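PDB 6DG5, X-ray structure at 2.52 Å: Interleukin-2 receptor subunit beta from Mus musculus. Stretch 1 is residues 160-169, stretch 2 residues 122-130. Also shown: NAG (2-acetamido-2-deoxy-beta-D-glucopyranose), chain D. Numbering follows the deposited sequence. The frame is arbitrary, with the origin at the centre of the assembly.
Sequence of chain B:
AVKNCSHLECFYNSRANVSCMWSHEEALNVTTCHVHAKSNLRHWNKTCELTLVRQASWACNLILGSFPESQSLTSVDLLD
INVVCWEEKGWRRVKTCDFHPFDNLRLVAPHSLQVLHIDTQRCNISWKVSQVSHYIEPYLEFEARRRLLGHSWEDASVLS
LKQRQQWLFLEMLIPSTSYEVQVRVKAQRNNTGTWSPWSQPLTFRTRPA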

# COMPACT_ATOMS: atom_id res chain seq x y z
N SER B 160 3.45 -12.52 16.15
CA SER B 160 3.02 -11.96 14.88
C SER B 160 2.91 -10.44 14.99
O SER B 160 2.32 -9.92 15.94
CB SER B 160 1.67 -12.55 14.46
OG SER B 160 1.81 -13.90 14.04
N LEU B 161 3.47 -9.75 14.00
CA LEU B 161 3.29 -8.31 13.82
C LEU B 161 2.56 -8.13 12.50
O LEU B 161 3.19 -8.05 11.44
CB LEU B 161 4.62 -7.56 13.84
CG LEU B 161 5.49 -7.70 15.09
CD1 LEU B 161 6.76 -8.47 14.78
CD2 LEU B 161 5.81 -6.32 15.65
N LYS B 162 1.23 -8.08 12.56
CA LYS B 162 0.40 -7.99 11.36
C LYS B 162 0.36 -6.59 10.76
O LYS B 162 -0.58 -6.26 10.03
CB LYS B 162 -1.03 -8.47 11.67
CG LYS B 162 -1.09 -9.91 12.16
CD LYS B 162 -2.52 -10.40 12.30
CE LYS B 162 -2.57 -11.78 12.94
NZ LYS B 162 -2.08 -11.75 14.35
N GLN B 163 1.37 -5.78 11.05
CA GLN B 163 1.54 -4.46 10.46
C GLN B 163 3.02 -4.27 10.15
O GLN B 163 3.84 -5.16 10.40
CB GLN B 163 1.01 -3.36 11.39
CG GLN B 163 1.66 -3.34 12.76
CD GLN B 163 1.03 -4.33 13.73
OE1 GLN B 163 -0.01 -4.92 13.44
NE2 GLN B 163 1.68 -4.53 14.87
N ARG B 164 3.36 -3.11 9.60
CA ARG B 164 4.75 -2.78 9.29
C ARG B 164 5.32 -2.03 10.48
O ARG B 164 5.13 -0.82 10.63
CB ARG B 164 4.84 -1.96 8.01
CG ARG B 164 6.21 -2.00 7.34
CD ARG B 164 7.05 -0.77 7.67
NE ARG B 164 8.33 -0.80 6.97
CZ ARG B 164 8.52 -0.34 5.73
NH1 ARG B 164 7.50 0.17 5.05
NH2 ARG B 164 9.72 -0.41 5.17
N GLN B 165 6.03 -2.76 11.35
CA GLN B 165 6.57 -2.20 12.58
C GLN B 165 8.09 -2.15 12.59
O GLN B 165 8.67 -1.11 12.90
CB GLN B 165 6.06 -3.02 13.79
CG GLN B 165 5.97 -2.23 15.08
CD GLN B 165 5.13 -2.93 16.13
OE1 GLN B 165 3.95 -3.23 15.91
NE2 GLN B 165 5.73 -3.21 17.29
N GLN B 166 8.75 -3.26 12.25
CA GLN B 166 10.21 -3.34 12.19
C GLN B 166 10.86 -3.09 13.55
O GLN B 166 11.96 -2.55 13.64
CB GLN B 166 10.79 -2.39 11.13
CG GLN B 166 10.58 -2.88 9.71
CD GLN B 166 11.31 -2.04 8.68
OE1 GLN B 166 10.84 -0.98 8.28
NE2 GLN B 166 12.47 -2.51 8.25
N TRP B 167 10.16 -3.49 14.62
CA TRP B 167 10.70 -3.52 15.97
C TRP B 167 9.67 -4.20 16.88
O TRP B 167 8.47 -4.16 16.59
CB TRP B 167 11.03 -2.12 16.51
CG TRP B 167 9.86 -1.18 16.56
CD1 TRP B 167 9.52 -0.25 15.63
CD2 TRP B 167 8.89 -1.07 17.61
NE1 TRP B 167 8.40 0.43 16.02
CE2 TRP B 167 7.99 -0.06 17.24
CE3 TRP B 167 8.69 -1.74 18.82
CZ2 TRP B 167 6.90 0.30 18.03
CZ3 TRP B 167 7.61 -1.38 19.61
CH2 TRP B 167 6.73 -0.37 19.21
N LEU B 168 10.15 -4.80 17.96
CA LEU B 168 9.25 -5.30 19.00
C LEU B 168 9.84 -5.03 20.37
O LEU B 168 11.05 -5.15 20.58
CB LEU B 168 8.94 -6.80 18.84
CG LEU B 168 9.96 -7.84 18.36
CD1 LEU B 168 11.13 -8.00 19.32
CD2 LEU B 168 9.24 -9.17 18.19
N PHE B 169 8.97 -4.64 21.30
CA PHE B 169 9.34 -4.41 22.68
C PHE B 169 8.91 -5.63 23.48
O PHE B 169 7.71 -5.91 23.61
CB PHE B 169 8.67 -3.14 23.21
CG PHE B 169 9.35 -2.54 24.41
CD1 PHE B 169 10.38 -1.63 24.27
CD2 PHE B 169 8.94 -2.88 25.69
CE1 PHE B 169 10.99 -1.07 25.37
CE2 PHE B 169 9.55 -2.33 26.80
CZ PHE B 169 10.58 -1.42 26.64
C1 NAG D . 11.42 0.47 19.97
C2 NAG D . 10.42 1.50 20.52
C3 NAG D . 9.73 2.24 19.37
C4 NAG D . 10.74 2.81 18.38
C5 NAG D . 11.71 1.71 17.95
C6 NAG D . 12.82 2.21 17.06
C7 NAG D . 8.86 1.46 22.42
C8 NAG D . 7.87 0.64 23.19
N2 NAG D . 9.44 0.85 21.37
O3 NAG D . 8.94 3.30 19.92
O4 NAG D . 10.07 3.31 17.23
O5 NAG D . 12.33 1.12 19.09
O6 NAG D . 13.62 3.18 17.71
O7 NAG D . 9.13 2.61 22.73
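Stretch 2, residues 122-130: RCNISWKVS

Stretch 2 lies beside the C-terminal end of stretch 1 as a neighbouring, antiparallel strand. Residues 123-128 are extended, and their axis runs at 173° to that of strand 167-169. The two axes approach to 4.7 Å. Together the two stretches bury 677 Å², both sides summed. The pairing is short: W167 faces S126, L168 faces I125 and F169 faces N124.

R122 precedes the strand, with phi/psi of -110/156. Its side chain has chi1 m and chi2 t. It reaches the rim of the F169 ring, with R122 NE 3.4 Å from F169 CZ. The guanidinium and the ring meet edge to edge, so this is not a stack.

C123 begins the strand. Its CB points away from stretch 1, and the contact is made by its backbone. C123 O lies over one face of the F169 ring and accepts a CA-H...O contact from F169 CA at 3.3 Å.

N124 is opposite F169 in a non-hydrogen-bonded pair, with the two CA atoms 4.3 Å apart. N124 CA makes a CA-H...O contact with L168 O at 3.3 Å. The side chain, chi1 t, lies on the same sheet face as those of F169, W167 and S126. N124 CB is 3.6 Å from F169 CD1, and N124 OD1 is 3.7 Å from W167 CE3. N124 is glycosylated: its ND2 is bonded to NAG C1 at 1.4 Å. The sugar reaches back over stretch 1. NAG N2 sits over one face of the W167 ring, 3.4 Å from W167 CZ3, and NAG C8 is 3.6 Å from F169 CD1.

I125 supplies both backbone hydrogen bonds of the pairing. I125 N donates to L168 O at 3.1 Å, and L168 N donates to I125 O, also at 3.1 Å. I125 O also receives a CA-H...O contact from W167 CA at 3.1 Å. The I125 and L168 side chains share the other face of the sheet, where I125 CB is 3.9 Å from L168 CD1.

S126 pairs with W167 without backbone hydrogen bonds, at a CA-CA distance of 4.4 Å. Its side chain touches lightly, with S126 OG 4.2 Å from W167 CB.

W127 has the largest area covered by stretch 1. Its chi1 is p, and the end of its ring swings nearer than its CB direction suggests. W167 N lies over one ring face, 3.4 Å from W127 CZ2. Apolar groups meet the ring edge: W127 CH2 is 3.7 Å from L168 CG and 4.0 Å from L161 CD1. W127 O accepts a weak hydrogen bond from Q166 NE2 at 3.1 Å.

K128 ends the strand with its CB pointing away. K128 CA is 3.6 Å from Q166 NE2.

V129 turns its CB toward stretch 1. V129 CG2 packs 3.3 Å from Q166 NE2 and 4.1 Å from R164 NH2. R164 NE holds Q166 OE1 at 2.8 Å by a hydrogen bond, linking these two side chains.

S130 makes no contact with stretch 1.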

# COMPACT_ATOMS: atom_id res chain seq x y z
N ARG B 122 12.83 -5.91 30.11
CA ARG B 122 12.39 -5.30 28.87
C ARG B 122 13.51 -5.35 27.83
O ARG B 122 14.69 -5.43 28.16
CB ARG B 122 11.95 -3.85 29.09
CG ARG B 122 10.88 -3.67 30.17
CD ARG B 122 10.96 -2.29 30.80
NE ARG B 122 10.26 -1.27 30.02
CZ ARG B 122 9.26 -0.52 30.49
NH1 ARG B 122 8.85 -0.68 31.74
NH2 ARG B 122 8.68 0.38 29.72
N CYS B 123 13.11 -5.31 26.56
CA CYS B 123 14.05 -5.35 25.44
C CYS B 123 13.38 -4.94 24.14
O CYS B 123 12.31 -5.45 23.80
CB CYS B 123 14.66 -6.74 25.30
SG CYS B 123 15.79 -6.91 23.90
N ASN B 124 14.01 -4.02 23.40
CA ASN B 124 13.49 -3.53 22.13
C ASN B 124 14.49 -3.88 21.03
O ASN B 124 15.66 -3.50 21.10
CB ASN B 124 13.26 -2.01 22.19
CG ASN B 124 12.47 -1.49 21.00
OD1 ASN B 124 12.12 -2.24 20.09
ND2 ASN B 124 12.16 -0.19 21.02
N ILE B 125 14.02 -4.62 20.03
CA ILE B 125 14.87 -5.17 18.97
C ILE B 125 14.39 -4.63 17.63
O ILE B 125 13.20 -4.68 17.33
CB ILE B 125 14.84 -6.71 18.98
CG1 ILE B 125 15.48 -7.24 20.26
CG2 ILE B 125 15.53 -7.27 17.74
CD1 ILE B 125 14.89 -8.55 20.74
N SER B 126 15.33 -4.14 16.82
CA SER B 126 15.03 -3.54 15.52
C SER B 126 15.55 -4.44 14.40
O SER B 126 16.35 -5.35 14.62
CB SER B 126 15.64 -2.14 15.41
OG SER B 126 15.12 -1.28 16.39
N TRP B 127 15.08 -4.16 13.18
CA TRP B 127 15.55 -4.87 12.00
C TRP B 127 15.19 -4.08 10.75
O TRP B 127 14.12 -3.47 10.68
CB TRP B 127 14.95 -6.28 11.92
CG TRP B 127 13.45 -6.33 11.94
CD1 TRP B 127 12.61 -6.18 10.88
CD2 TRP B 127 12.62 -6.57 13.09
NE1 TRP B 127 11.30 -6.30 11.30
CE2 TRP B 127 11.29 -6.54 12.65
CE3 TRP B 127 12.89 -6.80 14.44
CZ2 TRP B 127 10.21 -6.73 13.51
CZ3 TRP B 127 11.82 -7.00 15.30
CH2 TRP B 127 10.50 -6.96 14.83
N LYS B 128 16.10 -4.09 9.78
CA LYS B 128 15.91 -3.42 8.50
C LYS B 128 15.56 -4.44 7.42
O LYS B 128 15.83 -5.63 7.55
CB LYS B 128 17.17 -2.65 8.11
CG LYS B 128 17.55 -1.51 9.06
CD LYS B 128 18.85 -0.84 8.61
CE LYS B 128 19.08 0.48 9.33
NZ LYS B 128 19.29 0.32 10.79
N VAL B 129 14.96 -3.94 6.34
CA VAL B 129 14.53 -4.79 5.23
C VAL B 129 15.11 -4.26 3.93
O VAL B 129 15.42 -3.07 3.80
CB VAL B 129 12.99 -4.88 5.14
CG1 VAL B 129 12.43 -5.64 6.33
CG2 VAL B 129 12.39 -3.49 5.05
N SER B 130 15.27 -5.16 2.96
CA SER B 130 15.82 -4.82 1.66
C SER B 130 15.04 -5.53 0.57
O SER B 130 14.37 -6.54 0.81
CB SER B 130 17.31 -5.20 1.57
OG SER B 130 18.11 -4.38 2.40